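Local coordinates for decapping nuclease RAI1 (Candida albicans, PDB 5BUD), which removes NAD caps from RNA, acts on m7G-capped and triphosphate 5' ends with the help of divalent metal ions, and stimulates the exoribonuclease RAT1, at residues G330-V333 / D334-T338. Residues are numbered along the deposited sequence; the frame is centred on the assembly and turned at random.
Sequences GAVV and DWLNT
The indole of Trp335 meets Val332 at its edge: the carbonyl oxygen of Val332 lies near the ring plane, with Trp335 CE3 4.1 Å from Val332 O. With CG anti to the backbone N (chi1 177°), the ring leads away from the preceding turn, and of the side chain Trp335 CB comes nearest that turn, 3.3 Å from both Ala331 O and Val332 O. Beyond the two segments, the Trp335 side chain touches Leu6, Leu351 and Leu362.

Val332 and Leu336, four residues apart, run side by side in the same direction, and their branches meet at Val332 CG1 and Leu336 CD1, 4.2 Å apart. Both are buried; Val332 also touches Phe360, and Leu336 touches Leu351 and Leu362.

Four successive i to i+4 bonds bind the turns. The straightest runs from Leu336 N to Val332 O (2.9 Å, 170° at the hydrogen), whereas Asn337 N to Val333 O, also 2.9 Å, is bent to 143°. Near the helix end, Thr338 OG1 donates to Asp334 O at 3.0 Å, turning back to the preceding turn, and Asn337 OD1 accepts a bond from Lys342 NZ.

The i to i+4 bonds are those of an alpha-helix, and the apolar i, i+3, i+4 face of Val332, Trp335 and Leu336 is how this helix, 322-339, lies on strands 349-354 and 359-364 of this RAI1-like PD-(D/E)XK nuclease, away from the manganese site.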
loop_
_atom_site.group_PDB
_atom_site.type_symbol
_atom_site.label_atom_id
_atom_site.label_comp_id
_atom_site.label_asym_id
_atom_site.label_seq_id
_atom_site.Cartn_x
_atom_site.Cartn_y
_atom_site.Cartn_z
ATOM N N GLY A 330 7.874 9.194 12.179
ATOM C CA GLY A 330 8.525 10.498 12.090
ATOM C C GLY A 330 10.013 10.489 12.438
ATOM O O GLY A 330 10.807 11.180 11.798
ATOM N N ALA A 331 10.392 9.685 13.429
ATOM C CA ALA A 331 11.796 9.517 13.811
ATOM C C ALA A 331 12.571 8.829 12.683
ATOM O O ALA A 331 13.651 9.272 12.299
ATOM C CB ALA A 331 11.880 8.712 15.085
ATOM N N VAL A 332 11.988 7.769 12.125
ATOM C CA VAL A 332 12.630 7.053 11.014
ATOM C C VAL A 332 12.911 7.997 9.846
ATOM O O VAL A 332 14.032 8.055 9.376
ATOM C CB VAL A 332 11.786 5.866 10.504
ATOM C CG1 VAL A 332 12.350 5.300 9.195
ATOM C CG2 VAL A 332 11.726 4.771 11.547
ATOM N N VAL A 333 11.897 8.708 9.348
ATOM C CA VAL A 333 12.073 9.492 8.104
ATOM C C VAL A 333 12.989 10.703 8.302
ATOM O O VAL A 333 13.774 11.041 7.408
ATOM C CB VAL A 333 10.737 9.933 7.465
ATOM C CG1 VAL A 333 9.915 8.694 7.109
ATOM C CG2 VAL A 333 9.987 10.890 8.382
ATOM N N ASP A 334 12.911 11.346 9.468
ATOM C CA ASP A 334 13.902 12.347 9.816
ATOM C C ASP A 334 15.340 11.771 9.853
ATOM O O ASP A 334 16.274 12.417 9.393
ATOM C CB ASP A 334 13.576 13.017 11.149
ATOM C CG ASP A 334 14.504 14.185 11.430
ATOM O OD1 ASP A 334 14.323 15.271 10.822
ATOM O OD2 ASP A 334 15.439 13.994 12.224
ATOM N N TRP A 335 15.504 10.561 10.374
ATOM C CA TRP A 335 16.821 9.902 10.429
ATOM C C TRP A 335 17.325 9.656 9.005
ATOM O O TRP A 335 18.442 10.072 8.649
ATOM C CB TRP A 335 16.708 8.611 11.254
ATOM C CG TRP A 335 17.935 7.759 11.378
ATOM C CD1 TRP A 335 19.085 8.042 12.077
ATOM C CD2 TRP A 335 18.100 6.444 10.847
ATOM N NE1 TRP A 335 19.950 6.983 11.996
ATOM C CE2 TRP A 335 19.375 5.993 11.239
ATOM C CE3 TRP A 335 17.293 5.603 10.074
ATOM C CZ2 TRP A 335 19.866 4.733 10.876
ATOM C CZ3 TRP A 335 17.790 4.345 9.702
ATOM C CH2 TRP A 335 19.065 3.927 10.110
ATOM N N LEU A 336 16.486 9.076 8.155
ATOM C CA LEU A 336 16.872 8.904 6.752
ATOM C C LEU A 336 17.237 10.246 6.083
ATOM O O LEU A 336 18.190 10.315 5.300
ATOM C CB LEU A 336 15.760 8.236 5.951
ATOM C CG LEU A 336 15.407 6.806 6.311
ATOM C CD1 LEU A 336 14.120 6.401 5.598
ATOM C CD2 LEU A 336 16.555 5.872 5.965
ATOM N N ASN A 337 16.488 11.287 6.406
ATOM C CA ASN A 337 16.646 12.588 5.762
ATOM C C ASN A 337 17.893 13.363 6.191
ATOM O O ASN A 337 18.303 14.272 5.486
ATOM C CB ASN A 337 15.404 13.459 5.996
ATOM C CG ASN A 337 15.343 14.652 5.061
ATOM O OD1 ASN A 337 15.466 14.512 3.836
ATOM N ND2 ASN A 337 15.189 15.837 5.628
ATOM N N THR A 338 18.479 13.029 7.334
ATOM C CA THR A 338 19.668 13.748 7.836
ATOM C C THR A 338 20.938 12.885 7.866
ATOM O O THR A 338 22.031 13.394 8.103
ATOM C CB THR A 338 19.392 14.327 9.240
ATOM O OG1 THR A 338 19.005 13.278 10.118
ATOM C CG2 THR A 338 18.254 15.339 9.192
#